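Local coordinates for transcriptional activator PlcR protein (Bacillus thuringiensis, PDB 3U3W), which activates transcription of virulence genes as a quorum-sensing regulator, binding DNA through its helix-turn-helix domain once the signal peptide PapR has bound, at the interface of chains A and B. Coordinates in Å, arbitrary orientation; residue numbers count along the deposited sequence, not the author numbering. Chains: chain A/B, Transcriptional activator PlcR protein.

The interface of chains A and B. Residues chain A 44, 46, 49-50, 60, 63-64; chain B 44, 46, 49-50, 60, 63-64.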
ATOM      1  N   PRO A  44       7.972 -13.523 -23.694  1.00 36.23           N
ATOM      2  CA  PRO A  44       8.572 -12.264 -24.137  1.00 45.36           C
ATOM      3  C   PRO A  44       9.735 -11.840 -23.241  1.00 41.65           C
ATOM      4  O   PRO A  44       9.749 -12.168 -22.059  1.00 44.69           O
ATOM      5  CB  PRO A  44       7.412 -11.271 -24.011  1.00 40.16           C
ATOM      6  CG  PRO A  44       6.622 -11.794 -22.846  1.00 51.37           C
ATOM      7  CD  PRO A  44       6.728 -13.309 -22.932  1.00 51.37           C
ATOM      8  N   MET A  46      12.255  -8.930 -21.296  1.00 37.67           N
ATOM      9  CA  MET A  46      11.924  -7.855 -20.364  1.00 47.34           C
ATOM     10  C   MET A  46      11.504  -6.566 -21.077  1.00 47.04           C
ATOM     11  O   MET A  46      10.487  -5.962 -20.736  1.00 42.94           O
ATOM     12  CB  MET A  46      13.078  -7.609 -19.396  1.00 46.56           C
ATOM     13  CG  MET A  46      13.376  -8.813 -18.500  1.00 42.31           C
ATOM     14  SD  MET A  46      14.775  -8.521 -17.409  1.00 54.04           S
ATOM     15  CE  MET A  46      14.069  -7.364 -16.234  1.00 47.23           C
ATOM     16  N   LEU A  49       7.992  -7.028 -22.602  1.00 37.30           N
ATOM     17  CA  LEU A  49       6.951  -7.163 -21.579  1.00 39.20           C
ATOM     18  C   LEU A  49       6.681  -5.833 -20.900  1.00 37.66           C
ATOM     19  O   LEU A  49       5.538  -5.447 -20.675  1.00 39.10           O
ATOM     20  CB  LEU A  49       7.361  -8.168 -20.513  1.00 41.12           C
ATOM     21  CG  LEU A  49       6.219  -8.516 -19.561  1.00 37.40           C
ATOM     22  CD1 LEU A  49       4.991  -9.027 -20.338  1.00 30.75           C
ATOM     23  CD2 LEU A  49       6.690  -9.549 -18.550  1.00 54.44           C
ATOM     24  N   GLN A  50       7.767  -5.165 -20.547  1.00 31.16           N
ATOM     25  CA  GLN A  50       7.746  -3.851 -19.940  1.00 43.64           C
ATOM     26  C   GLN A  50       6.930  -2.879 -20.804  1.00 41.69           C
ATOM     27  O   GLN A  50       6.045  -2.180 -20.314  1.00 41.36           O
ATOM     28  CB  GLN A  50       9.196  -3.389 -19.766  1.00 48.68           C
ATOM     29  CG  GLN A  50       9.457  -1.934 -20.061  1.00 63.86           C
ATOM     30  CD  GLN A  50       8.752  -1.045 -19.085  1.00 67.17           C
ATOM     31  OE1 GLN A  50       8.539  -1.426 -17.931  1.00 72.05           O
ATOM     32  NE2 GLN A  50       8.359   0.141 -19.538  1.00 66.86           N
ATOM     33  N   ILE A  60       3.380  -4.825 -13.764  1.00 47.67           N
ATOM     34  CA  ILE A  60       4.103  -5.912 -14.406  1.00 51.75           C
ATOM     35  C   ILE A  60       4.000  -7.222 -13.621  1.00 47.88           C
ATOM     36  O   ILE A  60       4.051  -8.300 -14.207  1.00 42.57           O
ATOM     37  CB  ILE A  60       5.572  -5.522 -14.672  1.00 50.49           C
ATOM     38  CG1 ILE A  60       5.630  -4.262 -15.552  1.00 69.34           C
ATOM     39  CG2 ILE A  60       6.311  -6.649 -15.350  1.00 49.77           C
ATOM     40  CD1 ILE A  60       5.152  -2.954 -14.876  1.00 75.07           C
ATOM     41  N   PHE A  63       1.597 -10.048 -14.848  1.00 41.61           N
ATOM     42  CA  PHE A  63       1.905 -11.041 -15.860  1.00 44.00           C
ATOM     43  C   PHE A  63       2.712 -12.188 -15.274  1.00 48.45           C
ATOM     44  O   PHE A  63       2.619 -13.331 -15.726  1.00 44.57           O
ATOM     45  CB  PHE A  63       2.596 -10.392 -17.050  1.00 44.86           C
ATOM     46  CG  PHE A  63       1.755  -9.354 -17.712  1.00 44.65           C
ATOM     47  CD1 PHE A  63       0.581  -9.711 -18.346  1.00 49.49           C
ATOM     48  CD2 PHE A  63       2.113  -8.023 -17.675  1.00 45.16           C
ATOM     49  CE1 PHE A  63      -0.208  -8.758 -18.945  1.00 47.43           C
ATOM     50  CE2 PHE A  63       1.326  -7.065 -18.271  1.00 45.30           C
ATOM     51  CZ  PHE A  63       0.168  -7.431 -18.905  1.00 47.60           C
ATOM     52  N   TYR A  64       3.484 -11.894 -14.241  1.00 46.87           N
ATOM     53  CA  TYR A  64       4.170 -12.963 -13.545  1.00 49.54           C
ATOM     54  C   TYR A  64       3.199 -13.805 -12.714  1.00 56.17           C
ATOM     55  O   TYR A  64       3.289 -15.031 -12.716  1.00 55.75           O
ATOM     56  CB  TYR A  64       5.315 -12.413 -12.707  1.00 51.57           C
ATOM     57  CG  TYR A  64       6.508 -12.043 -13.554  1.00 62.23           C
ATOM     58  CD1 TYR A  64       7.523 -12.964 -13.796  1.00 55.02           C
ATOM     59  CD2 TYR A  64       6.608 -10.785 -14.135  1.00 50.85           C
ATOM     60  CE1 TYR A  64       8.614 -12.637 -14.584  1.00 53.59           C
ATOM     61  CE2 TYR A  64       7.697 -10.450 -14.921  1.00 64.13           C
ATOM     62  CZ  TYR A  64       8.694 -11.380 -15.140  1.00 50.99           C
ATOM     63  OH  TYR A  64       9.772 -11.048 -15.918  1.00 63.71           O
TER
ATOM     64  N   PRO B  44      17.459 -11.949 -18.801  1.00 42.27           N
ATOM     65  CA  PRO B  44      16.914 -13.250 -18.393  1.00 45.14           C
ATOM     66  C   PRO B  44      15.430 -13.402 -18.710  1.00 42.35           C
ATOM     67  O   PRO B  44      14.693 -12.422 -18.715  1.00 53.51           O
ATOM     68  CB  PRO B  44      17.158 -13.273 -16.881  1.00 34.33           C
ATOM     69  CG  PRO B  44      17.152 -11.833 -16.482  1.00 43.75           C
ATOM     70  CD  PRO B  44      17.719 -11.064 -17.650  1.00 44.67           C
ATOM     71  N   MET B  46      11.422 -14.778 -18.187  1.00 43.06           N
ATOM     72  CA  MET B  46      10.484 -14.644 -17.073  1.00 45.86           C
ATOM     73  C   MET B  46      10.679 -15.731 -16.020  1.00 46.43           C
ATOM     74  O   MET B  46      10.723 -15.454 -14.823  1.00 46.45           O
ATOM     75  CB  MET B  46       9.041 -14.647 -17.581  1.00 49.20           C
ATOM     76  CG  MET B  46       8.761 -13.550 -18.600  1.00 44.28           C
ATOM     77  SD  MET B  46       7.037 -13.503 -19.109  1.00 50.63           S
ATOM     78  CE  MET B  46       6.249 -12.888 -17.618  1.00 36.41           C
ATOM     79  N   LEU B  49      14.095 -14.993 -14.278  1.00 40.30           N
ATOM     80  CA  LEU B  49      14.005 -13.773 -13.483  1.00 43.96           C
ATOM     81  C   LEU B  49      13.142 -14.000 -12.257  1.00 36.27           C
ATOM     82  O   LEU B  49      13.473 -13.559 -11.160  1.00 35.07           O
ATOM     83  CB  LEU B  49      13.415 -12.622 -14.298  1.00 44.84           C
ATOM     84  CG  LEU B  49      13.464 -11.312 -13.512  1.00 43.83           C
ATOM     85  CD1 LEU B  49      14.917 -10.930 -13.134  1.00 39.24           C
ATOM     86  CD2 LEU B  49      12.797 -10.197 -14.286  1.00 57.64           C
ATOM     87  N   GLN B  50      12.025 -14.684 -12.468  1.00 31.71           N
ATOM     88  CA  GLN B  50      11.054 -14.961 -11.416  1.00 37.76           C
ATOM     89  C   GLN B  50      11.691 -15.748 -10.279  1.00 37.64           C
ATOM     90  O   GLN B  50      11.583 -15.380  -9.120  1.00 44.45           O
ATOM     91  CB  GLN B  50       9.881 -15.734 -12.010  1.00 44.29           C
ATOM     92  CG  GLN B  50       9.313 -16.811 -11.120  1.00 65.03           C
ATOM     93  CD  GLN B  50       8.372 -16.248 -10.098  1.00 70.82           C
ATOM     94  OE1 GLN B  50       7.454 -15.503 -10.439  1.00 79.34           O
ATOM     95  NE2 GLN B  50       8.596 -16.583  -8.830  1.00 67.01           N
ATOM     96  N   ILE B  60       9.671  -8.283  -8.009  1.00 45.58           N
ATOM     97  CA  ILE B  60      10.219  -8.351  -9.357  1.00 47.53           C
ATOM     98  C   ILE B  60      10.195  -7.008 -10.090  1.00 45.60           C
ATOM     99  O   ILE B  60      10.965  -6.800 -11.024  1.00 44.62           O
ATOM    100  CB  ILE B  60       9.559  -9.442 -10.221  1.00 46.55           C
ATOM    101  CG1 ILE B  60      10.477  -9.792 -11.389  1.00 52.54           C
ATOM    102  CG2 ILE B  60       8.212  -8.980 -10.750  1.00 47.79           C
ATOM    103  CD1 ILE B  60       9.957 -10.902 -12.241  1.00 66.69           C
ATOM    104  N   PHE B  63      13.563  -5.145 -10.505  1.00 42.28           N
ATOM    105  CA  PHE B  63      14.489  -5.454 -11.576  1.00 43.44           C
ATOM    106  C   PHE B  63      14.136  -4.730 -12.865  1.00 44.53           C
ATOM    107  O   PHE B  63      15.027  -4.379 -13.644  1.00 47.01           O
ATOM    108  CB  PHE B  63      14.595  -6.956 -11.777  1.00 41.27           C
ATOM    109  CG  PHE B  63      15.162  -7.663 -10.594  1.00 41.54           C
ATOM    110  CD1 PHE B  63      16.411  -7.324 -10.114  1.00 46.09           C
ATOM    111  CD2 PHE B  63      14.446  -8.650  -9.951  1.00 40.88           C
ATOM    112  CE1 PHE B  63      16.941  -7.966  -9.010  1.00 44.51           C
ATOM    113  CE2 PHE B  63      14.971  -9.297  -8.849  1.00 43.03           C
ATOM    114  CZ  PHE B  63      16.209  -8.956  -8.377  1.00 48.00           C
ATOM    115  N   TYR B  64      12.847  -4.484 -13.081  1.00 44.32           N
ATOM    116  CA  TYR B  64      12.422  -3.685 -14.227  1.00 44.87           C
ATOM    117  C   TYR B  64      12.725  -2.189 -14.046  1.00 51.56           C
ATOM    118  O   TYR B  64      13.126  -1.519 -14.999  1.00 50.30           O
ATOM    119  CB  TYR B  64      10.945  -3.905 -14.526  1.00 37.95           C
ATOM    120  CG  TYR B  64      10.670  -5.208 -15.232  1.00 52.52           C
ATOM    121  CD1 TYR B  64      10.353  -6.354 -14.511  1.00 51.23           C
ATOM    122  CD2 TYR B  64      10.738  -5.301 -16.624  1.00 41.66           C
ATOM    123  CE1 TYR B  64      10.103  -7.557 -15.153  1.00 54.78           C
ATOM    124  CE2 TYR B  64      10.489  -6.501 -17.277  1.00 46.83           C
ATOM    125  CZ  TYR B  64      10.174  -7.625 -16.530  1.00 48.57           C
ATOM    126  OH  TYR B  64       9.926  -8.825 -17.149  1.00 62.40           O
TER
HETATM  127  O   HOH W   1      10.674 -14.587 -21.061  1.00 52.22           O
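Two helix-turn-helix DNA-binding domains of PlcR, an RNPP-family regulator, one from each copy in the complex, pair here about a two-fold axis, using helix 46-56 and the short helix 61-65 of each chain; pairing on DNA is the likely role of this interface. B:Met46 shows how the side chains interlock. Its CB lies 3.6 Å from CE1 of A:Tyr64, at the rim of the phenol, and CG continues past the hydroxyl of that tyrosine. SD rests against the ring of A:Pro44, 3.8 Å from its CD. A bend at the last torsion (chi3 70°) then turns the methyl CE back over the centre of the A:Tyr64 ring, 3.7 Å from the centroid, in a CH-pi contact. The same methyl touches CD2 of A:Leu49, whose side chain crosses the methionine at about a right angle. A:Met46 repeats this course over B:Tyr64. On the opposite faces the two isoleucines are modelled differently. A:Ile60, CG1 beside the backbone N, offers CG2 to B:Tyr64, 3.9 Å above the ring plane, and with the methionine methyl probably helps hold that ring. B:Ile60 (chi1 -160°) has CD1 modelled too close to A:Tyr64, so its rotamer is doubtful. The tyrosines meet tip to tip, OH of A:Tyr64 hydrogen-bonded to OH of B:Tyr64 at 2.5 Å, direction undecided, amid largely apolar side chains. Nearby, a water bridges O of A:Pro44 and the amide N of B:Met46, the latter N-H pointing almost straight at it (170°).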